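Local coordinates for protein nicotinate-nucleotide diphosphorylase (Carboxylating) (Streptococcus pyogenes GA06023, PDB 5HUO) that probably catalyses the conversion of quinolinate and phosphoribosyl diphosphate to nicotinate mononucleotide, carbon dioxide and diphosphate in NAD biosynthesis, at residues 151-156 with 277-282; 226-231 with 243-248; 267-272 with 289-294. All coordinates share one frame; numbering follows the deposited sequence.

Contact 1 of 3, residues 151-156 with 277-282; sequences EALGDD and TTISRF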
ATOM      1  N   GLU A 151      -9.758  30.653  26.402  1.00 97.92           N
ATOM      2  CA  GLU A 151     -10.190  31.293  27.613  1.00102.69           C
ATOM      3  C   GLU A 151      -9.132  32.226  28.206  1.00103.58           C
ATOM      4  O   GLU A 151      -9.423  33.338  28.552  1.00105.17           O
ATOM      5  CB  GLU A 151     -10.570  30.289  28.658  1.00106.44           C
ATOM      6  CG  GLU A 151     -10.992  30.992  29.934  1.00113.61           C
ATOM      7  CD  GLU A 151     -12.014  30.241  30.719  1.00120.50           C
ATOM      8  OE1 GLU A 151     -12.003  28.972  30.687  1.00123.87           O
ATOM      9  OE2 GLU A 151     -12.801  30.962  31.405  1.00130.14           O
ATOM     10  N   ALA A 152      -7.924  31.743  28.335  1.00103.38           N
ATOM     11  CA  ALA A 152      -6.811  32.556  28.804  1.00106.72           C
ATOM     12  C   ALA A 152      -6.638  33.873  28.034  1.00110.38           C
ATOM     13  O   ALA A 152      -6.299  34.917  28.584  1.00116.32           O
ATOM     14  CB  ALA A 152      -5.529  31.765  28.738  1.00105.11           C
ATOM     15  N   LEU A 153      -6.916  33.820  26.754  1.00111.46           N
ATOM     16  CA  LEU A 153      -6.849  35.009  25.890  1.00112.39           C
ATOM     17  C   LEU A 153      -7.992  35.954  26.224  1.00115.08           C
ATOM     18  O   LEU A 153      -7.830  37.151  26.210  1.00117.61           O
ATOM     19  CB  LEU A 153      -6.924  34.597  24.400  1.00110.24           C
ATOM     20  CG  LEU A 153      -6.984  35.695  23.351  1.00109.87           C
ATOM     21  CD1 LEU A 153      -5.810  36.631  23.463  1.00111.17           C
ATOM     22  CD2 LEU A 153      -7.041  35.060  21.977  1.00107.64           C
ATOM     23  N   GLY A 154      -9.168  35.390  26.459  1.00115.59           N
ATOM     24  CA  GLY A 154     -10.379  36.168  26.751  1.00117.85           C
ATOM     25  C   GLY A 154     -10.643  37.310  25.784  1.00119.87           C
ATOM     26  O   GLY A 154     -10.892  38.424  26.187  1.00124.15           O
ATOM     27  N   ASP A 155     -10.552  37.030  24.491  1.00119.34           N
ATOM     28  CA  ASP A 155     -10.984  37.981  23.457  1.00118.85           C
ATOM     29  C   ASP A 155     -11.521  37.249  22.209  1.00118.41           C
ATOM     30  O   ASP A 155     -10.766  36.773  21.402  1.00115.01           O
ATOM     31  CB  ASP A 155      -9.869  38.959  23.126  1.00119.26           C
ATOM     32  CG  ASP A 155     -10.351  40.125  22.256  1.00120.61           C
ATOM     33  OD1 ASP A 155     -11.497  40.100  21.770  1.00118.81           O
ATOM     34  OD2 ASP A 155      -9.578  41.076  22.011  1.00123.06           O
ATOM     35  N   ASP A 156     -12.843  37.147  22.113  1.00122.73           N
ATOM     36  CA  ASP A 156     -13.589  36.632  20.935  1.00124.44           C
ATOM     37  C   ASP A 156     -13.120  37.185  19.623  1.00124.01           C
ATOM     38  O   ASP A 156     -13.190  36.515  18.617  1.00124.53           O
ATOM     39  CB  ASP A 156     -15.080  37.052  21.006  1.00132.59           C
ATOM     40  CG  ASP A 156     -15.847  36.350  22.093  1.00140.06           C
ATOM     41  OD1 ASP A 156     -15.276  35.470  22.781  1.00152.27           O
ATOM     42  OD2 ASP A 156     -17.030  36.687  22.268  1.00148.90           O
ATOM     43  N   THR A 277       0.558  31.254  29.795  1.00150.24           N
ATOM     44  CA  THR A 277       0.908  32.463  30.587  1.00155.19           C
ATOM     45  C   THR A 277       0.929  33.728  29.697  1.00152.26           C
ATOM     46  O   THR A 277       0.359  34.756  30.017  1.00157.08           O
ATOM     47  CB  THR A 277       2.260  32.284  31.351  1.00159.03           C
ATOM     48  OG1 THR A 277       3.306  31.954  30.426  1.00157.74           O
ATOM     49  CG2 THR A 277       2.136  31.176  32.395  1.00158.37           C
ATOM     50  N   THR A 278       1.609  33.615  28.577  1.00145.20           N
ATOM     51  CA  THR A 278       1.803  34.707  27.630  1.00138.87           C
ATOM     52  C   THR A 278       0.555  35.158  26.860  1.00134.51           C
ATOM     53  O   THR A 278       0.387  36.318  26.564  1.00131.42           O
ATOM     54  CB  THR A 278       2.779  34.220  26.570  1.00138.90           C
ATOM     55  OG1 THR A 278       3.890  33.627  27.219  1.00136.70           O
ATOM     56  CG2 THR A 278       3.236  35.332  25.720  1.00143.78           C
ATOM     57  N   ILE A 279      -0.313  34.221  26.497  1.00129.36           N
ATOM     58  CA  ILE A 279      -1.385  34.518  25.526  1.00123.66           C
ATOM     59  C   ILE A 279      -2.270  35.738  25.911  1.00124.18           C
ATOM     60  O   ILE A 279      -2.795  36.406  25.056  1.00121.22           O
ATOM     61  CB  ILE A 279      -2.244  33.281  25.205  1.00118.76           C
ATOM     62  CG1 ILE A 279      -3.134  33.569  24.008  1.00116.36           C
ATOM     63  CG2 ILE A 279      -3.107  32.902  26.383  1.00120.22           C
ATOM     64  CD1 ILE A 279      -3.601  32.339  23.296  1.00112.94           C
ATOM     65  N   SER A 280      -2.441  36.000  27.202  1.00127.76           N
ATOM     66  CA  SER A 280      -3.351  37.083  27.684  1.00128.43           C
ATOM     67  C   SER A 280      -2.875  38.492  27.305  1.00129.74           C
ATOM     68  O   SER A 280      -3.667  39.412  27.188  1.00128.35           O
ATOM     69  CB  SER A 280      -3.517  36.986  29.176  1.00130.72           C
ATOM     70  OG  SER A 280      -2.243  37.051  29.779  1.00136.57           O
ATOM     71  N   ARG A 281      -1.589  38.621  27.018  1.00132.94           N
ATOM     72  CA  ARG A 281      -0.993  39.912  26.599  1.00136.73           C
ATOM     73  C   ARG A 281      -1.623  40.483  25.332  1.00133.99           C
ATOM     74  O   ARG A 281      -1.568  41.678  25.090  1.00141.65           O
ATOM     75  CB  ARG A 281       0.542  39.828  26.420  1.00140.82           C
ATOM     76  CG  ARG A 281       1.026  39.224  25.123  1.00143.57           C
ATOM     77  CD  ARG A 281       2.534  39.343  24.884  1.00149.95           C
ATOM     78  NE  ARG A 281       3.030  38.084  24.265  1.00155.48           N
ATOM     79  CZ  ARG A 281       4.093  37.864  23.471  1.00160.55           C
ATOM     80  NH1 ARG A 281       4.309  36.605  23.034  1.00156.37           N
ATOM     81  NH2 ARG A 281       4.929  38.836  23.083  1.00165.74           N
ATOM     82  N   PHE A 282      -2.186  39.626  24.497  1.00127.27           N
ATOM     83  CA  PHE A 282      -2.787  40.056  23.239  1.00122.97           C
ATOM     84  C   PHE A 282      -4.206  40.544  23.439  1.00122.80           C
ATOM     85  O   PHE A 282      -4.810  41.073  22.516  1.00120.81           O
ATOM     86  CB  PHE A 282      -2.738  38.951  22.183  1.00118.61           C
ATOM     87  CG  PHE A 282      -1.368  38.445  21.933  1.00117.60           C
ATOM     88  CD1 PHE A 282      -0.532  39.087  21.052  1.00120.02           C
ATOM     89  CD2 PHE A 282      -0.909  37.332  22.587  1.00117.40           C
ATOM     90  CE1 PHE A 282       0.760  38.620  20.817  1.00121.54           C
ATOM     91  CE2 PHE A 282       0.365  36.845  22.368  1.00119.60           C
ATOM     92  CZ  PHE A 282       1.208  37.489  21.485  1.00121.02           C
TER

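Contact 2 of 3, residues 226-231 with 243-248; sequences VEVESL and DIIMLD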
ATOM      1  N   VAL A 226       3.316  36.773   4.927  1.00117.73           N
ATOM      2  CA  VAL A 226       4.725  37.105   5.165  1.00123.71           C
ATOM      3  C   VAL A 226       5.009  37.233   6.633  1.00126.91           C
ATOM      4  O   VAL A 226       4.298  37.963   7.326  1.00126.44           O
ATOM      5  CB  VAL A 226       5.109  38.466   4.583  1.00128.21           C
ATOM      6  CG1 VAL A 226       6.547  38.781   4.933  1.00133.94           C
ATOM      7  CG2 VAL A 226       4.956  38.478   3.101  1.00127.81           C
ATOM      8  N   GLU A 227       6.088  36.588   7.067  1.00133.90           N
ATOM      9  CA  GLU A 227       6.631  36.766   8.432  1.00142.82           C
ATOM     10  C   GLU A 227       7.569  37.942   8.489  1.00146.08           C
ATOM     11  O   GLU A 227       8.508  38.018   7.732  1.00146.84           O
ATOM     12  CB  GLU A 227       7.409  35.550   8.930  1.00149.03           C
ATOM     13  CG  GLU A 227       6.658  34.214   8.912  1.00152.08           C
ATOM     14  CD  GLU A 227       7.492  33.052   9.461  1.00154.13           C
ATOM     15  OE1 GLU A 227       8.741  33.243   9.666  1.00162.31           O
ATOM     16  OE2 GLU A 227       6.881  31.964   9.687  1.00147.90           O
ATOM     17  N   VAL A 228       7.289  38.843   9.404  1.00152.08           N
ATOM     18  CA  VAL A 228       7.969  40.122   9.502  1.00159.01           C
ATOM     19  C   VAL A 228       8.453  40.367  10.924  1.00168.99           C
ATOM     20  O   VAL A 228       7.708  40.202  11.887  1.00174.66           O
ATOM     21  CB  VAL A 228       7.013  41.233   9.052  1.00158.59           C
ATOM     22  CG1 VAL A 228       7.610  42.600   9.220  1.00161.73           C
ATOM     23  CG2 VAL A 228       6.655  41.014   7.597  1.00158.88           C
ATOM     24  N   GLU A 229       9.715  40.755  11.063  1.00180.75           N
ATOM     25  CA  GLU A 229      10.317  41.050  12.404  1.00184.60           C
ATOM     26  C   GLU A 229      10.461  42.541  12.706  1.00183.47           C
ATOM     27  O   GLU A 229      10.760  42.909  13.818  1.00186.69           O
ATOM     28  CB  GLU A 229      11.687  40.381  12.558  1.00184.65           C
ATOM     29  CG  GLU A 229      11.623  38.859  12.447  1.00185.56           C
ATOM     30  CD  GLU A 229      12.920  38.160  12.805  1.00187.34           C
ATOM     31  OE1 GLU A 229      13.700  38.718  13.601  1.00193.29           O
ATOM     32  OE2 GLU A 229      13.160  37.038  12.303  1.00181.08           O
ATOM     33  N   SER A 230      10.209  43.369  11.703  1.00181.14           N
ATOM     34  CA  SER A 230      10.552  44.769  11.671  1.00181.64           C
ATOM     35  C   SER A 230       9.368  45.628  11.302  1.00180.43           C
ATOM     36  O   SER A 230       8.579  45.232  10.481  1.00182.89           O
ATOM     37  CB  SER A 230      11.514  44.879  10.520  1.00183.41           C
ATOM     38  OG  SER A 230      11.811  46.161  10.117  1.00190.58           O
ATOM     39  N   LEU A 231       9.266  46.811  11.880  1.00183.17           N
ATOM     40  CA  LEU A 231       8.146  47.752  11.587  1.00186.76           C
ATOM     41  C   LEU A 231       8.164  48.250  10.129  1.00187.97           C
ATOM     42  O   LEU A 231       7.135  48.433   9.484  1.00178.92           O
ATOM     43  CB  LEU A 231       8.183  48.959  12.545  1.00191.46           C
ATOM     44  CG  LEU A 231       7.573  48.826  13.945  1.00195.25           C
ATOM     45  CD1 LEU A 231       6.095  48.495  13.808  1.00190.98           C
ATOM     46  CD2 LEU A 231       8.307  47.745  14.723  1.00200.25           C
ATOM     47  N   ASP A 243      -2.006  39.183   1.934  1.00117.49           N
ATOM     48  CA  ASP A 243      -3.250  38.780   2.575  1.00111.42           C
ATOM     49  C   ASP A 243      -3.127  38.787   4.075  1.00108.38           C
ATOM     50  O   ASP A 243      -4.049  39.191   4.792  1.00108.16           O
ATOM     51  CB  ASP A 243      -3.645  37.433   2.055  1.00106.81           C
ATOM     52  CG  ASP A 243      -3.909  37.462   0.569  1.00107.69           C
ATOM     53  OD1 ASP A 243      -4.777  38.271   0.133  1.00108.10           O
ATOM     54  OD2 ASP A 243      -3.309  36.654  -0.170  1.00107.42           O
ATOM     55  N   ILE A 244      -1.971  38.348   4.537  1.00107.34           N
ATOM     56  CA  ILE A 244      -1.717  38.187   5.964  1.00106.76           C
ATOM     57  C   ILE A 244      -0.295  38.541   6.314  1.00109.62           C
ATOM     58  O   ILE A 244       0.633  38.126   5.647  1.00108.20           O
ATOM     59  CB  ILE A 244      -1.918  36.746   6.428  1.00103.35           C
ATOM     60  CG1 ILE A 244      -3.294  36.258   5.995  1.00 99.50           C
ATOM     61  CG2 ILE A 244      -1.735  36.669   7.958  1.00103.86           C
ATOM     62  CD1 ILE A 244      -3.587  34.805   6.329  1.00 97.90           C
ATOM     63  N   ILE A 245      -0.153  39.336   7.361  1.00114.72           N
ATOM     64  CA  ILE A 245       1.169  39.711   7.887  1.00120.78           C
ATOM     65  C   ILE A 245       1.355  39.080   9.245  1.00120.75           C
ATOM     66  O   ILE A 245       0.470  39.201  10.100  1.00123.31           O
ATOM     67  CB  ILE A 245       1.331  41.226   8.008  1.00127.55           C
ATOM     68  CG1 ILE A 245       1.230  41.858   6.625  1.00129.84           C
ATOM     69  CG2 ILE A 245       2.670  41.567   8.658  1.00133.22           C
ATOM     70  CD1 ILE A 245       1.292  43.371   6.625  1.00133.43           C
ATOM     71  N   MET A 246       2.448  38.344   9.401  1.00120.44           N
ATOM     72  CA  MET A 246       2.772  37.694  10.680  1.00122.33           C
ATOM     73  C   MET A 246       3.776  38.523  11.437  1.00126.86           C
ATOM     74  O   MET A 246       4.861  38.738  10.959  1.00128.51           O
ATOM     75  CB  MET A 246       3.380  36.320  10.503  1.00120.38           C
ATOM     76  CG  MET A 246       3.727  35.680  11.844  1.00121.26           C
ATOM     77  SD  MET A 246       4.714  34.167  11.771  1.00121.61           S
ATOM     78  CE  MET A 246       3.480  32.940  11.404  1.00117.93           C
ATOM     79  N   LEU A 247       3.384  38.996  12.610  1.00129.85           N
ATOM     80  CA  LEU A 247       4.280  39.782  13.500  1.00133.69           C
ATOM     81  C   LEU A 247       4.965  38.810  14.416  1.00135.48           C
ATOM     82  O   LEU A 247       4.369  38.230  15.291  1.00131.59           O
ATOM     83  CB  LEU A 247       3.529  40.849  14.306  1.00134.32           C
ATOM     84  CG  LEU A 247       2.636  41.801  13.492  1.00134.37           C
ATOM     85  CD1 LEU A 247       1.852  42.761  14.374  1.00134.74           C
ATOM     86  CD2 LEU A 247       3.440  42.580  12.463  1.00137.64           C
ATOM     87  N   ASP A 248       6.234  38.623  14.167  1.00145.66           N
ATOM     88  CA  ASP A 248       6.996  37.549  14.815  1.00153.20           C
ATOM     89  C   ASP A 248       7.674  38.021  16.109  1.00157.44           C
ATOM     90  O   ASP A 248       8.520  38.906  16.081  1.00154.75           O
ATOM     91  CB  ASP A 248       8.038  37.000  13.837  1.00157.84           C
ATOM     92  CG  ASP A 248       8.651  35.691  14.294  1.00157.44           C
ATOM     93  OD1 ASP A 248       8.339  35.175  15.403  1.00153.05           O
ATOM     94  OD2 ASP A 248       9.464  35.186  13.491  1.00161.14           O
TER

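Contact 3 of 3, residues 267-272 with 289-294; sequences RIECSG and YVSSGS. With SO4 (sulfate ion), chain H; SO4 (sulfate ion), chain I; SO4 (sulfate ion), chain G.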
ATOM      1  N   ARG A 267      -4.541  41.238   6.904  1.00113.88           N
ATOM      2  CA  ARG A 267      -4.868  40.533   8.156  1.00110.96           C
ATOM      3  C   ARG A 267      -3.611  40.382   8.984  1.00112.14           C
ATOM      4  O   ARG A 267      -2.515  40.322   8.444  1.00110.24           O
ATOM      5  CB  ARG A 267      -5.396  39.146   7.908  1.00106.24           C
ATOM      6  CG  ARG A 267      -6.683  39.083   7.162  1.00102.68           C
ATOM      7  CD  ARG A 267      -7.785  39.498   8.099  1.00101.98           C
ATOM      8  NE  ARG A 267      -9.052  39.467   7.420  1.00102.86           N
ATOM      9  CZ  ARG A 267     -10.180  40.000   7.868  1.00105.89           C
ATOM     10  NH1 ARG A 267     -10.233  40.613   9.020  1.00107.57           N
ATOM     11  NH2 ARG A 267     -11.295  39.894   7.146  1.00108.68           N
ATOM     12  N   ILE A 268      -3.777  40.402  10.295  1.00112.74           N
ATOM     13  CA  ILE A 268      -2.618  40.434  11.181  1.00116.00           C
ATOM     14  C   ILE A 268      -2.648  39.247  12.089  1.00114.20           C
ATOM     15  O   ILE A 268      -3.642  39.007  12.788  1.00115.32           O
ATOM     16  CB  ILE A 268      -2.501  41.721  12.010  1.00120.90           C
ATOM     17  CG1 ILE A 268      -2.564  42.968  11.110  1.00125.17           C
ATOM     18  CG2 ILE A 268      -1.200  41.729  12.816  1.00122.15           C
ATOM     19  CD1 ILE A 268      -2.804  44.279  11.887  1.00131.04           C
ATOM     20  N   GLU A 269      -1.541  38.518  12.053  1.00112.10           N
ATOM     21  CA  GLU A 269      -1.305  37.356  12.919  1.00112.21           C
ATOM     22  C   GLU A 269      -0.133  37.667  13.844  1.00115.37           C
ATOM     23  O   GLU A 269       0.860  38.220  13.378  1.00123.00           O
ATOM     24  CB  GLU A 269      -0.994  36.098  12.095  1.00108.24           C
ATOM     25  CG  GLU A 269      -0.295  34.940  12.854  1.00107.04           C
ATOM     26  CD  GLU A 269      -0.064  33.660  11.993  1.00105.47           C
ATOM     27  OE1 GLU A 269       0.270  32.571  12.537  1.00101.70           O
ATOM     28  OE2 GLU A 269      -0.232  33.734  10.742  1.00102.29           O
ATOM     29  N   CYS A 270      -0.261  37.350  15.127  1.00112.84           N
ATOM     30  CA  CYS A 270       0.875  37.360  16.004  1.00115.44           C
ATOM     31  C   CYS A 270       1.282  35.934  16.266  1.00113.89           C
ATOM     32  O   CYS A 270       0.465  35.066  16.486  1.00112.58           O
ATOM     33  CB  CYS A 270       0.597  38.070  17.310  1.00118.91           C
ATOM     34  SG  CYS A 270       0.576  39.877  17.145  1.00126.77           S
ATOM     35  N   SER A 271       2.585  35.698  16.306  1.00117.24           N
ATOM     36  CA  SER A 271       3.116  34.344  16.555  1.00116.32           C
ATOM     37  C   SER A 271       4.472  34.363  17.232  1.00119.89           C
ATOM     38  O   SER A 271       5.124  35.400  17.317  1.00122.80           O
ATOM     39  CB  SER A 271       3.235  33.614  15.263  1.00115.22           C
ATOM     40  OG  SER A 271       3.749  32.315  15.474  1.00115.08           O
ATOM     41  N   GLY A 272       4.795  33.225  17.816  1.00122.72           N
ATOM     42  CA  GLY A 272       6.041  33.032  18.569  1.00129.45           C
ATOM     43  C   GLY A 272       5.989  33.382  20.062  1.00134.05           C
ATOM     44  O   GLY A 272       5.522  34.479  20.444  1.00130.41           O
ATOM     45  N   TYR A 289      -5.662  37.289  14.492  1.00 97.34           N
ATOM     46  CA  TYR A 289      -5.424  36.038  15.237  1.00 94.74           C
ATOM     47  C   TYR A 289      -3.999  35.854  15.790  1.00 95.70           C
ATOM     48  O   TYR A 289      -3.103  36.632  15.498  1.00 98.63           O
ATOM     49  CB  TYR A 289      -5.776  34.852  14.389  1.00 91.33           C
ATOM     50  CG  TYR A 289      -4.908  34.614  13.165  1.00 91.12           C
ATOM     51  CD1 TYR A 289      -5.115  35.323  11.995  1.00 91.32           C
ATOM     52  CD2 TYR A 289      -3.988  33.600  13.141  1.00 90.85           C
ATOM     53  CE1 TYR A 289      -4.401  35.023  10.848  1.00 90.61           C
ATOM     54  CE2 TYR A 289      -3.260  33.297  12.002  1.00 90.96           C
ATOM     55  CZ  TYR A 289      -3.464  34.021  10.848  1.00 90.03           C
ATOM     56  OH  TYR A 289      -2.714  33.737   9.713  1.00 88.77           O
ATOM     57  N   VAL A 290      -3.858  34.854  16.649  1.00 93.34           N
ATOM     58  CA  VAL A 290      -2.572  34.368  17.089  1.00 92.98           C
ATOM     59  C   VAL A 290      -2.445  32.890  16.802  1.00 91.41           C
ATOM     60  O   VAL A 290      -3.451  32.170  16.658  1.00 89.70           O
ATOM     61  CB  VAL A 290      -2.373  34.533  18.587  1.00 94.97           C
ATOM     62  CG1 VAL A 290      -2.475  35.993  18.946  1.00 97.64           C
ATOM     63  CG2 VAL A 290      -3.353  33.698  19.399  1.00 93.21           C
ATOM     64  N   SER A 291      -1.213  32.421  16.730  1.00 92.12           N
ATOM     65  CA  SER A 291      -0.950  30.970  16.453  1.00 90.98           C
ATOM     66  C   SER A 291       0.010  30.381  17.462  1.00 92.16           C
ATOM     67  O   SER A 291       0.959  31.056  17.908  1.00 94.30           O
ATOM     68  CB  SER A 291      -0.440  30.737  15.002  1.00 90.55           C
ATOM     69  OG  SER A 291       0.863  31.313  14.810  1.00 92.42           O
ATOM     70  N   SER A 292      -0.193  29.112  17.742  1.00 91.16           N
ATOM     71  CA  SER A 292       0.630  28.386  18.685  1.00 92.23           C
ATOM     72  C   SER A 292       0.938  26.939  18.221  1.00 91.45           C
ATOM     73  O   SER A 292       0.070  26.115  18.017  1.00 89.84           O
ATOM     74  CB  SER A 292      -0.058  28.337  20.042  1.00 92.51           C
ATOM     75  OG  SER A 292       0.778  27.707  21.013  1.00 94.88           O
ATOM     76  N   GLY A 293       2.210  26.621  18.168  1.00 92.89           N
ATOM     77  CA  GLY A 293       2.652  25.231  17.947  1.00 92.73           C
ATOM     78  C   GLY A 293       2.382  24.275  19.095  1.00 92.65           C
ATOM     79  O   GLY A 293       2.229  23.083  18.885  1.00 91.95           O
ATOM     80  N   SER A 294       2.366  24.813  20.317  1.00 93.59           N
ATOM     81  CA  SER A 294       2.243  23.973  21.531  1.00 93.90           C
ATOM     82  C   SER A 294       0.939  23.212  21.599  1.00 91.96           C
ATOM     83  O   SER A 294       0.832  22.133  22.168  1.00 91.88           O
ATOM     84  CB  SER A 294       2.368  24.820  22.762  1.00 95.30           C
ATOM     85  OG  SER A 294       3.583  25.506  22.726  1.00 97.29           O
TER
HETATM   86  S   SO4 H 302     -10.331  38.138   4.354  1.00 97.89           S
HETATM   87  O1  SO4 H 302     -10.749  37.211   5.438  1.00 90.87           O
HETATM   88  O2  SO4 H 302     -11.455  38.987   3.835  1.00 92.39           O
HETATM   89  O3  SO4 H 302      -9.663  37.329   3.298  1.00 94.46           O
HETATM   90  O4  SO4 H 302      -9.331  39.068   4.900  1.00119.92           O
HETATM   91  S   SO4 I 303       5.636  27.631  18.844  1.00 71.10           S
HETATM   92  O1  SO4 I 303       5.643  28.501  20.028  1.00 77.34           O
HETATM   93  O2  SO4 I 303       4.367  27.833  18.148  1.00 79.46           O
HETATM   94  O3  SO4 I 303       6.632  28.112  17.903  1.00 71.58           O
HETATM   95  O4  SO4 I 303       5.891  26.207  19.160  1.00 62.32           O
HETATM   96  S   SO4 G 301     -14.646  41.009   8.417  1.00122.66           S
HETATM   97  O1  SO4 G 301     -15.343  41.327   9.682  1.00127.07           O
HETATM   98  O2  SO4 G 301     -15.432  41.491   7.253  1.00124.30           O
HETATM   99  O3  SO4 G 301     -13.312  41.660   8.457  1.00113.96           O
HETATM  100  O4  SO4 G 301     -14.501  39.541   8.306  1.00113.48           O

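Contact 1 of 3, residues 151-156 with 277-282
Phe-282, which meets Leu-153 through its CB, turns one face of its ring to Arg-281, whose CG stands 3.6 Å above the ring plane and offset toward the rim; the carbonyl O of Ile-279 lies in plane at the ring edge. Phe-282 CZ stands over one face of the Arg-281 guanidinium, with Thr-278 O at its edge. The side chains the helix end brings, Ala-152 and Leu-153, are aliphatic. Leu-153 has CG anti to the backbone N (chi1 175°), and its CD1 reaches over to Ile-279 O at 3.4 Å and Phe-282 CB at 4.1 Å, the leucine and phenylalanine side chains crossing at about a right angle. Ile-279 splits its branches between two partners: CG2 reaches Ala-152 CB at 3.6 Å, CG1 lies 3.9 Å from Leu-153 CB. Ser-280 sets its CB beside Ala-152 O. Leu-153 O and Asp-155 OD2 are taken up by Arg-283 and Gly-284. This is plain packing of the C-terminus of helix 122-153, closed by Gly-154 with positive phi, onto the loop and 3-10 turn between strands 267-271 and 289-291; Ile-279 and Phe-282 reach Val-290, and Phe-282 touches Ile-255 of helix 252-262.

Contact 2 of 3, residues 226-231 with 243-248
Glu-227 and Met-246 are bridge partners on one face of a parallel strand pair, and their side chains run side by side in the same direction. The sulfur of Met-246 lies against the glutamate stem, SD 3.5 Å from Glu-227 CG and 3.7 Å from its OE2. With CG anti to the carbonyl carbon (chi1 -55°) and the chain extended beyond it, Glu-227 carries its carboxylate past the sulfur to a salt bridge with Lys-197. Asp-248 OD2 is 4.4 Å from Glu-227 OE1 and 4.3 Å from Glu-229 OE2, so three acids gather at the C-terminal ends of the two strands, probably the active-site side in barrels of this family. On the other face the branched residues Val-228 and Ile-245 cross obliquely, their CG2 methyls 4.2 Å apart. Four backbone bonds fix the register, alternating from Val-226 N to Ile-244 O, Met-246 N to Val-226 O, Val-228 N to Met-246 O and Asp-248 N to Val-228 O. The strands are joined by helix 231-240 in a beta-alpha-beta crossover, and that helix packs on Val-228 and Ile-245. In the parallel sheet, strand 194-196 flanks 224-228, and strand 267-271 flanks 244-248 on its far side.

Contact 3 of 3, residues 267-272 with 289-294
Glu-269, Cys-270 and their partners Tyr-289 and Val-290 join two neighbouring parallel strands of the alpha/beta-barrel domain characteristic of quinolinate phosphoribosyltransferases. Backbone bonds come first: Tyr-289 N donates to Ile-268 O, Cys-270 N to Tyr-289 O at 3.0 Å, and Ser-291 N to Cys-270 O, giving an in-register parallel pair. The polar side-chain bonds centre on Glu-269. Its extended chain, with CG anti to the backbone N (chi1 161°), lays the carboxylate between two hydroxyls. Ser-271 OG bonds to Ser-291 OG at 3.1 Å, which in turn donates to the anti lone pair of Glu-269 OE1 at 2.7 Å. Tyr-289 OH makes a weak bond to OE2, an oxygen whose place is less sure; His-186 also bonds it. Aromatic packing accompanies these bonds: Glu-269 CB sits over one face of the Tyr-289 ring, 3.7 Å from its centroid and 20° off the normal, a CH-pi contact, with carboxylate and ring planes 36° apart. Phe-161 of the same chain and Phe-220 of the second subunit also meet this ring. The apolar share lies on the opposite face of the sheet, where Cys-270 CB touches Val-290 CG1. Sulfates, probably from the crystallisation liquor though such ions can mark pockets, lie at both ends. At one, Gly-293 N meets a sulfate in a bond so short that it is doubtful. At the other, Arg-267, salt-bridged to Asp-288, meets two sulfates edge-on in the guanidinium plane; its NE reaches O4 of one at 2.6 Å, and NH2 reaches O3 of the second at 3.0 Å.

How the contacts relate
Contacts 2 and 3 are consecutive parts of one parallel sheet: strand 244-248 lies beside strand 267-271, with Leu-247 N 2.7 Å from Glu-269 O and Ile-245 N 2.8 Å from Arg-267 O, both probable hydrogen bonds. On one face Met-246 CE comes 3.4 Å from Glu-269 OE1, and each side chain lies about 5 Å from a bound sulfate. The C-terminal strand ends, with Glu-227, Asp-248 and the sulfate by Gly-293, are probably where barrels of this family bind substrate. Contact 1 packs under the other face, Phe-282 CE1 3.6 Å from Cys-270 CB. It does not touch contact 2, the nearest atoms being about 7 Å apart.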